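Side-chain contacts in TraM protein (Plasmid R64, PDB 3WZ3), which probably forms part of an inner-membrane complex of the plasmid's type IVB secretion (conjugal transfer) system, seen here as its periplasmic fragment: residues Pro38-Ser41 with Gly47-Asn50; Gly81-Ser84 with Trp88-Thr91. All blocks are in the same frame, centred on the assembly; numbering follows the deposited sequence. Where two conformers were deposited one is given.

Overall arrangement
Contact 1 (P38-S41 with G47-N50) and contact 2 (G81-S84 with W88-T91) lie in two separate regions of this periplasmic domain, whose family is assigned to the NTF2-like group. The first is buried, with its centre about 7 Å from the centre of the chain, where a loop residue and helix 42-54 meet between the helices and the four-stranded antiparallel sheet. The second lies on the surface, about 19 Å from the chain centre, at the turn end of the hairpin formed by strands 67-82 and 88-101. Their centres are 18 Å apart and their nearest atoms about 9 Å, so they do not touch; along the chain contact 1 closes before contact 2 opens.

Contact 1. Residues Pro38-Ser41 with Gly47-Asn50; sequences PRFS and GYVN
F40 and Y48 are the residues through which the two segments meet, their CA atoms 9.1 Å apart: the chain leaves a short 3-10 turn at P38-R39, runs extended through F40 and S41, and enters helix 42-54, on which Y48 sits nearly two turns in. Such a wide backbone gap is bridged by aromatic side chains alone, and the CB of each points toward the other segment. The F40 ring reaches Y48 with its outer end, CE2 lying 4.1 Å from Y48 CB and CZ at the same range. With F40 CG anti to its carbonyl carbon (chi1 -71°), the ring is carried across the gap toward the helix. Y48 CG stands anti to its backbone N (chi1 173°), which sends the side chain off the helix toward F40. The side chains cross at about a right angle, yet their ring planes lie at only 12°. The rings are slid so far apart, with centroids 5.7 Å from each other, that they barely overlap; the touch is apolar, of ring carbons on a methylene group. Y48 has further aromatic company in F22, which meets it edge-to-face, while the hydroxyl of this buried tyrosine is hydrogen-bonded to A21 O. F40 also rests on I132 and M135 of strand 130-139, so its ring is held between helix and sheet. Next to it, S41 is the N-cap of helix 42-54, its OG bonded to G44 N. This small contact belongs to the hydrophobic core between helices and curved antiparallel sheet, consistent with the NTF2-like fold to which its family is assigned.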
loop_
_atom_site.group_PDB
_atom_site.type_symbol
_atom_site.label_atom_id
_atom_site.label_comp_id
_atom_site.label_asym_id
_atom_site.label_seq_id
_atom_site.Cartn_x
_atom_site.Cartn_y
_atom_site.Cartn_z
ATOM N N PRO A 38 9.132 6.411 -1.401
ATOM C CA PRO A 38 8.677 7.765 -1.760
ATOM C C PRO A 38 7.160 7.935 -1.729
ATOM O O PRO A 38 6.662 9.081 -1.675
ATOM C CB PRO A 38 9.175 7.938 -3.198
ATOM C CG PRO A 38 10.381 7.030 -3.280
ATOM C CD PRO A 38 10.015 5.830 -2.434
ATOM N N ARG A 39 6.415 6.836 -1.761
ATOM C CA ARG A 39 4.948 6.925 -1.777
ATOM C C ARG A 39 4.376 7.095 -0.373
ATOM O O ARG A 39 3.164 7.277 -0.218
ATOM C CB ARG A 39 4.327 5.681 -2.425
ATOM C CG ARG A 39 4.744 5.468 -3.865
ATOM C CD ARG A 39 4.136 6.540 -4.739
ATOM N NE ARG A 39 4.470 6.406 -6.156
ATOM C CZ ARG A 39 5.117 7.330 -6.860
ATOM N NH1 ARG A 39 5.375 7.118 -8.147
ATOM N NH2 ARG A 39 5.507 8.467 -6.281
ATOM N N PHE A 40 5.227 7.054 0.651
ATOM C CA PHE A 40 4.768 7.027 2.052
ATOM C C PHE A 40 5.482 8.068 2.897
ATOM O O PHE A 40 6.644 8.379 2.617
ATOM C CB PHE A 40 5.109 5.668 2.694
ATOM C CG PHE A 40 4.299 4.497 2.192
ATOM C CD1 PHE A 40 4.654 3.810 1.042
ATOM C CD2 PHE A 40 3.188 4.067 2.917
ATOM C CE1 PHE A 40 3.910 2.720 0.631
ATOM C CE2 PHE A 40 2.448 2.978 2.512
ATOM C CZ PHE A 40 2.793 2.312 1.371
ATOM N N SER A 41 4.826 8.589 3.939
ATOM C CA SER A 41 5.588 9.170 5.036
ATOM C C SER A 41 6.172 8.003 5.836
ATOM O O SER A 41 5.742 6.858 5.690
ATOM C CB SER A 41 4.684 9.992 5.957
ATOM O OG SER A 41 3.797 9.140 6.676
ATOM N N GLY A 47 2.879 1.328 8.683
ATOM C CA GLY A 47 1.652 0.571 8.500
ATOM C C GLY A 47 1.785 -0.505 7.436
ATOM O O GLY A 47 1.193 -1.582 7.564
ATOM N N TYR A 48 2.549 -0.224 6.388
ATOM C CA TYR A 48 2.863 -1.240 5.378
ATOM C C TYR A 48 3.694 -2.375 6.004
ATOM O O TYR A 48 3.401 -3.544 5.805
ATOM C CB TYR A 48 3.614 -0.560 4.227
ATOM C CG TYR A 48 4.184 -1.444 3.142
ATOM C CD1 TYR A 48 3.444 -2.481 2.597
ATOM C CD2 TYR A 48 5.426 -1.165 2.594
ATOM C CE1 TYR A 48 3.952 -3.261 1.577
ATOM C CE2 TYR A 48 5.951 -1.948 1.557
ATOM C CZ TYR A 48 5.197 -2.995 1.066
ATOM O OH TYR A 48 5.694 -3.774 0.041
ATOM N N VAL A 49 4.723 -2.030 6.776
ATOM C CA VAL A 49 5.554 -3.041 7.416
ATOM C C VAL A 49 4.699 -3.897 8.353
ATOM O O VAL A 49 4.842 -5.124 8.374
ATOM C CB VAL A 49 6.735 -2.384 8.169
ATOM C CG1 VAL A 49 7.471 -3.426 9.041
ATOM C CG2 VAL A 49 7.696 -1.711 7.189
ATOM N N ASN A 50 3.803 -3.270 9.117
ATOM C CA ASN A 50 2.866 -4.012 9.963
ATOM C C ASN A 50 1.997 -4.981 9.168
ATOM O O ASN A 50 1.788 -6.121 9.616
ATOM C CB ASN A 50 1.984 -3.057 10.772
ATOM C CG ASN A 50 1.159 -3.782 11.832
ATOM O OD1 ASN A 50 1.712 -4.415 12.726
ATOM N ND2 ASN A 50 -0.158 -3.684 11.733
#

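Contact 2. Residues Gly81-Ser84 with Trp88-Thr91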
loop_
_atom_site.group_PDB
_atom_site.type_symbol
_atom_site.label_atom_id
_atom_site.label_comp_id
_atom_site.label_asym_id
_atom_site.label_seq_id
_atom_site.Cartn_x
_atom_site.Cartn_y
_atom_site.Cartn_z
ATOM N N GLY A 81 -10.463 16.276 3.945
ATOM C CA GLY A 81 -10.467 17.453 4.796
ATOM C C GLY A 81 -9.070 17.969 4.978
ATOM O O GLY A 81 -8.158 17.599 4.217
ATOM N N GLN A 82 -8.880 18.831 5.968
ATOM C CA GLN A 82 -7.549 19.331 6.244
ATOM C C GLN A 82 -7.251 19.152 7.702
ATOM O O GLN A 82 -8.151 19.214 8.545
ATOM C CB GLN A 82 -7.383 20.798 5.812
ATOM C CG GLN A 82 -8.341 21.758 6.486
ATOM C CD GLN A 82 -8.209 23.181 5.961
ATOM O OE1 GLN A 82 -7.171 23.555 5.444
ATOM N NE2 GLN A 82 -9.269 23.969 6.098
HETATM N N MSE A 83 -5.986 18.900 7.992
HETATM C CA MSE A 83 -5.518 18.809 9.367
HETATM C C MSE A 83 -5.327 20.210 9.916
HETATM O O MSE A 83 -5.511 21.198 9.191
HETATM C CB MSE A 83 -4.208 18.023 9.423
HETATM C CG MSE A 83 -4.372 16.544 9.123
HETATM SE SE MSE A 83 -2.708 15.654 8.607
HETATM C CE MSE A 83 -2.741 16.060 6.705
ATOM N N SER A 84 -4.971 20.315 11.193
ATOM C CA SER A 84 -4.801 21.623 11.832
ATOM C C SER A 84 -3.813 22.504 11.072
ATOM O O SER A 84 -3.867 23.735 11.139
ATOM C CB SER A 84 -4.349 21.450 13.281
ATOM N N TRP A 88 -4.108 19.283 3.154
ATOM C CA TRP A 88 -5.264 18.528 2.682
ATOM C C TRP A 88 -4.949 17.041 2.711
ATOM O O TRP A 88 -3.827 16.634 2.437
ATOM C CB TRP A 88 -5.686 18.942 1.259
ATOM C CG TRP A 88 -7.104 18.570 0.984
ATOM C CD1 TRP A 88 -7.558 17.503 0.256
ATOM C CD2 TRP A 88 -8.265 19.243 1.480
ATOM N NE1 TRP A 88 -8.934 17.490 0.257
ATOM C CE2 TRP A 88 -9.391 18.544 1.004
ATOM C CE3 TRP A 88 -8.461 20.378 2.268
ATOM C CZ2 TRP A 88 -10.701 18.935 1.313
ATOM C CZ3 TRP A 88 -9.757 20.754 2.586
ATOM C CH2 TRP A 88 -10.854 20.044 2.103
ATOM N N PHE A 89 -5.944 16.243 3.056
ATOM C CA PHE A 89 -5.813 14.784 3.051
ATOM C C PHE A 89 -7.090 14.154 2.516
ATOM O O PHE A 89 -8.177 14.767 2.514
ATOM C CB PHE A 89 -5.528 14.240 4.455
ATOM C CG PHE A 89 -6.731 14.274 5.363
ATOM C CD1 PHE A 89 -7.616 13.209 5.395
ATOM C CD2 PHE A 89 -6.984 15.392 6.165
ATOM C CE1 PHE A 89 -8.754 13.247 6.214
ATOM C CE2 PHE A 89 -8.107 15.426 6.997
ATOM C CZ PHE A 89 -8.986 14.359 7.012
ATOM N N TRP A 90 -6.941 12.912 2.065
ATOM C CA TRP A 90 -8.053 12.087 1.625
ATOM C C TRP A 90 -7.883 10.717 2.276
ATOM O O TRP A 90 -6.761 10.192 2.341
ATOM C CB TRP A 90 -8.032 11.843 0.122
ATOM C CG TRP A 90 -7.972 13.025 -0.782
ATOM C CD1 TRP A 90 -9.032 13.612 -1.445
ATOM C CD2 TRP A 90 -6.798 13.728 -1.217
ATOM N NE1 TRP A 90 -8.573 14.642 -2.248
ATOM C CE2 TRP A 90 -7.210 14.726 -2.113
ATOM C CE3 TRP A 90 -5.434 13.615 -0.921
ATOM C CZ2 TRP A 90 -6.318 15.586 -2.729
ATOM C CZ3 TRP A 90 -4.550 14.484 -1.535
ATOM C CH2 TRP A 90 -4.999 15.455 -2.427
ATOM N N THR A 91 -8.975 10.128 2.750
ATOM C CA THR A 91 -8.958 8.753 3.255
ATOM C C THR A 91 -9.792 7.872 2.334
ATOM O O THR A 91 -10.977 8.142 2.102
ATOM C CB THR A 91 -9.508 8.701 4.682
ATOM O OG1 THR A 91 -8.677 9.483 5.552
ATOM C CG2 THR A 91 -9.588 7.250 5.194
#
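W88, the first residue of strand 88-101 in this hairpin, lays one face of its indole against the backbone of G81. G81 CA stands 3.8 Å from the centroid of the six-membered ring, 15° off its normal, a CH-pi contact, and G81 O lies 3.2 Å from W88 CD2 over the same face. The indole is brought there by CG standing anti to the backbone N (chi1 -159°), and Q80 OE1 holds its NE1 by a hydrogen bond. Q82 CB lies 3.7 Å from W88 CE3, on the benzene side of the indole and on the sheet face the two residues share as a non-hydrogen-bonded pair. F89 follows as the hydrogen-bonded partner of G81: F89 N gives a bond of 2.8 Å to G81 O, and G81 N returns one of 3.1 Å to F89 O. Its ring covers the other side of the glycine, with G81 N over one face. In one of its two conformers selenomethionine M83 brings CE to 4.0 Å from F89 CB. The CB of W90 points away from G81-S84, and its side chain packs on Q7 and A10 of helix 7-22, while T91 OG1 pairs with T117 OG1 in the neighbouring strand. The glycine clasped between two aromatic side chains lies next to the turn of an antiparallel beta hairpin, on the outer strand, within this chain, of a sheet consistent with the NTF2-like fold.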